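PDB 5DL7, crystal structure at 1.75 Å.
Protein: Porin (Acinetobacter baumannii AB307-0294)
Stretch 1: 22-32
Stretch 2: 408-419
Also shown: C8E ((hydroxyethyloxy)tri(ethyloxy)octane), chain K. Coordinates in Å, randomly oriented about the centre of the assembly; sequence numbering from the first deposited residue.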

# COMPACT_ATOMS: atom_id res chain seq x y z
N LYS A 22 -10.75 14.25 -16.93
CA LYS A 22 -11.29 13.21 -16.22
C LYS A 22 -11.49 13.81 -14.77
O LYS A 22 -10.61 14.58 -14.30
CB LYS A 22 -10.19 12.23 -16.22
CG LYS A 22 -10.41 10.89 -15.68
CD LYS A 22 -9.59 9.93 -16.55
CE LYS A 22 -8.89 8.94 -15.63
NZ LYS A 22 -9.83 8.24 -14.71
N ALA A 23 -12.51 13.39 -14.04
CA ALA A 23 -12.68 13.88 -12.67
C ALA A 23 -13.57 12.90 -11.97
O ALA A 23 -14.43 12.22 -12.60
CB ALA A 23 -13.21 15.31 -12.67
N GLU A 24 -13.29 12.70 -10.69
CA GLU A 24 -14.09 11.78 -9.84
C GLU A 24 -14.19 12.38 -8.46
O GLU A 24 -13.22 12.94 -7.98
CB GLU A 24 -13.34 10.46 -9.60
CG GLU A 24 -13.20 9.72 -10.88
CD GLU A 24 -12.90 8.24 -10.70
OE1 GLU A 24 -12.16 7.97 -9.72
OE2 GLU A 24 -13.46 7.41 -11.52
N LEU A 25 -15.31 12.13 -7.82
CA LEU A 25 -15.55 12.53 -6.39
C LEU A 25 -15.94 11.30 -5.57
O LEU A 25 -16.88 10.66 -5.86
CB LEU A 25 -16.55 13.59 -6.26
CG LEU A 25 -16.92 14.05 -4.82
CD1 LEU A 25 -15.82 14.89 -4.27
CD2 LEU A 25 -18.19 14.88 -4.82
N THR A 26 -15.13 11.00 -4.57
CA THR A 26 -15.29 9.76 -3.74
C THR A 26 -15.64 10.15 -2.34
O THR A 26 -15.02 11.08 -1.78
CB THR A 26 -13.96 8.97 -3.71
OG1 THR A 26 -13.78 8.62 -5.09
CG2 THR A 26 -14.17 7.68 -2.91
N LEU A 27 -16.69 9.62 -1.86
CA LEU A 27 -17.06 9.69 -0.45
C LEU A 27 -16.67 8.36 0.29
O LEU A 27 -17.05 7.31 -0.18
CB LEU A 27 -18.53 9.82 -0.25
CG LEU A 27 -19.20 11.07 -0.75
CD1 LEU A 27 -18.75 11.55 -2.08
CD2 LEU A 27 -20.73 10.65 -0.81
N ARG A 28 -16.00 8.45 1.43
CA ARG A 28 -15.52 7.23 2.14
C ARG A 28 -15.88 7.28 3.59
O ARG A 28 -15.77 8.34 4.21
CB ARG A 28 -14.00 7.21 2.10
CG ARG A 28 -13.40 7.34 0.73
CD ARG A 28 -12.95 5.86 0.33
NE ARG A 28 -11.74 5.77 0.95
CZ ARG A 28 -10.89 4.84 1.49
NH1 ARG A 28 -9.89 5.45 1.98
NH2 ARG A 28 -10.88 3.55 1.57
N ASN A 29 -16.42 6.21 4.14
CA ASN A 29 -16.66 6.06 5.55
C ASN A 29 -15.80 4.81 5.94
O ASN A 29 -15.90 3.80 5.22
CB ASN A 29 -18.09 5.73 5.74
CG ASN A 29 -18.46 5.73 7.19
OD1 ASN A 29 -18.20 4.81 7.89
ND2 ASN A 29 -18.96 6.81 7.67
N PHE A 30 -14.93 4.99 6.89
CA PHE A 30 -13.88 3.97 7.26
C PHE A 30 -13.91 3.80 8.80
O PHE A 30 -13.64 4.71 9.52
CB PHE A 30 -12.61 4.50 6.76
CG PHE A 30 -11.47 3.51 6.63
CD1 PHE A 30 -11.27 2.41 7.53
CD2 PHE A 30 -10.44 3.74 5.68
CE1 PHE A 30 -10.22 1.49 7.39
CE2 PHE A 30 -9.37 2.81 5.52
CZ PHE A 30 -9.26 1.69 6.37
N TYR A 31 -14.17 2.59 9.25
CA TYR A 31 -13.98 2.25 10.66
C TYR A 31 -12.81 1.29 10.78
O TYR A 31 -12.73 0.33 9.97
CB TYR A 31 -15.24 1.48 11.13
CG TYR A 31 -15.15 0.98 12.55
CD1 TYR A 31 -15.00 1.89 13.61
CD2 TYR A 31 -15.06 -0.38 12.84
CE1 TYR A 31 -14.91 1.44 14.93
CE2 TYR A 31 -14.92 -0.83 14.17
CZ TYR A 31 -14.88 0.11 15.19
OH TYR A 31 -14.76 -0.32 16.48
N PHE A 32 -11.92 1.56 11.72
CA PHE A 32 -10.67 0.78 11.88
C PHE A 32 -10.58 0.43 13.36
O PHE A 32 -10.72 1.29 14.19
CB PHE A 32 -9.47 1.65 11.52
CG PHE A 32 -8.11 0.97 11.67
CD1 PHE A 32 -7.52 0.84 12.93
CD2 PHE A 32 -7.42 0.49 10.55
CE1 PHE A 32 -6.31 0.22 13.09
CE2 PHE A 32 -6.17 -0.13 10.70
CZ PHE A 32 -5.64 -0.29 11.97
N GLU A 408 -8.30 -7.57 14.32
CA GLU A 408 -8.36 -6.29 13.60
C GLU A 408 -9.59 -6.35 12.68
O GLU A 408 -9.80 -7.40 11.99
CB GLU A 408 -7.09 -6.06 12.83
CG GLU A 408 -7.08 -4.83 11.97
CD GLU A 408 -5.72 -4.44 11.34
OE1 GLU A 408 -4.70 -4.88 11.90
OE2 GLU A 408 -5.76 -3.67 10.37
N THR A 409 -10.40 -5.29 12.65
CA THR A 409 -11.55 -5.20 11.80
C THR A 409 -11.40 -3.85 11.00
O THR A 409 -10.95 -2.86 11.55
CB THR A 409 -12.82 -5.02 12.69
OG1 THR A 409 -12.99 -6.21 13.44
CG2 THR A 409 -13.96 -4.78 11.80
N ARG A 410 -11.62 -3.87 9.71
CA ARG A 410 -11.72 -2.64 8.92
C ARG A 410 -13.06 -2.74 8.17
O ARG A 410 -13.36 -3.72 7.53
CB ARG A 410 -10.60 -2.49 7.84
CG ARG A 410 -9.22 -2.45 8.43
CD ARG A 410 -8.09 -2.34 7.34
NE ARG A 410 -6.80 -2.53 8.01
CZ ARG A 410 -5.64 -2.43 7.37
NH1 ARG A 410 -5.61 -2.10 6.11
NH2 ARG A 410 -4.58 -2.82 7.97
N LEU A 411 -13.89 -1.69 8.25
CA LEU A 411 -15.15 -1.60 7.53
C LEU A 411 -15.12 -0.34 6.66
O LEU A 411 -14.70 0.71 7.13
CB LEU A 411 -16.30 -1.50 8.50
CG LEU A 411 -16.42 -2.66 9.53
CD1 LEU A 411 -17.57 -2.34 10.57
CD2 LEU A 411 -16.55 -4.04 8.91
N ASN A 412 -15.48 -0.51 5.44
CA ASN A 412 -15.50 0.54 4.44
C ASN A 412 -16.77 0.67 3.74
O ASN A 412 -17.34 -0.33 3.21
CB ASN A 412 -14.38 0.32 3.37
CG ASN A 412 -12.99 0.20 3.98
OD1 ASN A 412 -12.47 -0.86 4.36
ND2 ASN A 412 -12.36 1.39 4.17
N VAL A 413 -17.31 1.88 3.59
CA VAL A 413 -18.36 2.14 2.62
C VAL A 413 -17.90 3.30 1.76
O VAL A 413 -17.51 4.35 2.31
CB VAL A 413 -19.75 2.47 3.26
CG1 VAL A 413 -20.71 2.77 2.20
CG2 VAL A 413 -20.18 1.31 4.22
N ASP A 414 -17.86 3.12 0.47
CA ASP A 414 -17.40 4.14 -0.48
C ASP A 414 -18.37 4.39 -1.61
O ASP A 414 -19.13 3.49 -2.11
CB ASP A 414 -16.05 3.72 -1.06
CG ASP A 414 -14.88 3.64 0.01
OD1 ASP A 414 -14.99 3.83 1.19
OD2 ASP A 414 -13.73 3.55 -0.40
N TYR A 415 -18.44 5.64 -2.12
CA TYR A 415 -19.22 5.89 -3.28
C TYR A 415 -18.43 6.82 -4.19
O TYR A 415 -18.01 7.88 -3.68
CB TYR A 415 -20.59 6.59 -2.92
CG TYR A 415 -21.45 6.86 -4.13
CD1 TYR A 415 -22.17 5.85 -4.79
CD2 TYR A 415 -21.50 8.12 -4.71
CE1 TYR A 415 -22.83 6.08 -5.97
CE2 TYR A 415 -22.22 8.40 -5.87
CZ TYR A 415 -22.88 7.38 -6.51
OH TYR A 415 -23.53 7.66 -7.62
N THR A 416 -18.29 6.54 -5.49
CA THR A 416 -17.58 7.39 -6.39
C THR A 416 -18.50 7.90 -7.44
O THR A 416 -19.21 7.06 -8.09
CB THR A 416 -16.31 6.72 -7.03
OG1 THR A 416 -15.35 6.54 -6.08
CG2 THR A 416 -15.62 7.63 -8.01
N PHE A 417 -18.55 9.24 -7.64
CA PHE A 417 -19.19 9.88 -8.77
C PHE A 417 -18.11 10.22 -9.86
O PHE A 417 -17.10 10.83 -9.53
CB PHE A 417 -19.68 11.32 -8.44
CG PHE A 417 -20.80 11.45 -7.37
CD1 PHE A 417 -20.50 11.50 -5.94
CD2 PHE A 417 -22.15 11.71 -7.79
CE1 PHE A 417 -21.55 11.69 -4.99
CE2 PHE A 417 -23.18 11.94 -6.84
CZ PHE A 417 -22.89 11.91 -5.44
N LYS A 418 -18.30 9.89 -11.12
CA LYS A 418 -17.38 10.28 -12.26
C LYS A 418 -18.02 11.33 -13.02
O LYS A 418 -19.22 11.31 -13.22
CB LYS A 418 -17.08 9.07 -13.16
CG LYS A 418 -16.51 7.93 -12.32
CD LYS A 418 -16.09 6.77 -13.19
CE LYS A 418 -16.00 5.56 -12.30
NZ LYS A 418 -15.29 4.49 -13.05
N PHE A 419 -17.29 12.32 -13.47
CA PHE A 419 -17.93 13.46 -14.10
C PHE A 419 -17.81 13.30 -15.62
O PHE A 419 -17.04 12.41 -16.00
CB PHE A 419 -17.24 14.74 -13.68
CG PHE A 419 -17.51 15.17 -12.27
CD1 PHE A 419 -16.76 14.68 -11.23
CD2 PHE A 419 -18.36 16.28 -12.04
CE1 PHE A 419 -16.90 15.15 -9.96
CE2 PHE A 419 -18.52 16.76 -10.76
CZ PHE A 419 -17.79 16.19 -9.71
O12 C8E K . -17.67 3.25 17.26
C13 C8E K . -18.64 3.39 16.25
C14 C8E K . -18.28 2.50 15.06
O15 C8E K . -19.36 2.42 14.12
C16 C8E K . -19.20 1.40 13.10
C17 C8E K . -19.70 2.08 11.85
O18 C8E K . -19.75 1.26 10.69
C19 C8E K . -19.38 1.99 9.51
C20 C8E K . -19.06 1.12 8.30
O21 C8E K . -17.96 1.71 7.49
O HOH W 1 -14.33 11.75 -15.65

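The two strands paired here lie at opposite ends of one chain of 419 residues, no touching pair being fewer than 376 positions apart, so that the chain's last strand runs antiparallel to one of its earliest, as expected where a porin barrel closes.

The backbone illustrates the general rule of antiparallel pairing, in which hydrogen-bonded and non-hydrogen-bonded pairs alternate. Leu25 and Phe417 exchange two bonds, Leu25 N to Phe417 O and Phe417 N to Leu25 O, both 2.8 Å; Leu27 with Tyr415, Asn29 with Val413 and Tyr31 with Leu411 repeat the pattern. The ladder reaches the final residue, where Phe419 N donates to Ala23 O at 3.0 Å. A water extends this end, accepting from Ala23 N and donating to Phe419 O. Between these rungs, the CA atoms of the narrower pairs make CA-H...O contacts to carbonyls of the neighbouring hydrogen-bonded pairs, as from Thr26 CA to Tyr415 O at 3.3 Å.

Alternation also sorts the side chains. The face carrying Thr26 and Arg28 is mainly polar. Thr26 OG1 and Thr416 OG1, brought together by a non-hydrogen-bonded pair with CA atoms 4.2 Å apart, share a hydrogen bond of 2.8 Å. Arg28 and Asp414 form a salt bridge, although Asp414 OD2 is crowded in the model and its position is less certain. Glu24 OE2 and Lys418 NZ make a long one at 3.8 Å, with the lysine poorly ordered. Farther along, Asn412 ND2 lies over one face of the Phe30 ring, 3.4 Å from Phe30 CG.

The other face is largely apolar. Leu27 CD1 meets the edge of the Phe417 ring, 4.0 Å from Phe417 CE1, and Tyr31 CD2 lies 3.9 Å from Leu411 CD1. Detergent follows this surface: C8E C16 sits over a face of the Tyr31 ring, while C8E O21 donates to Asn29 OD1 at 3.1 Å.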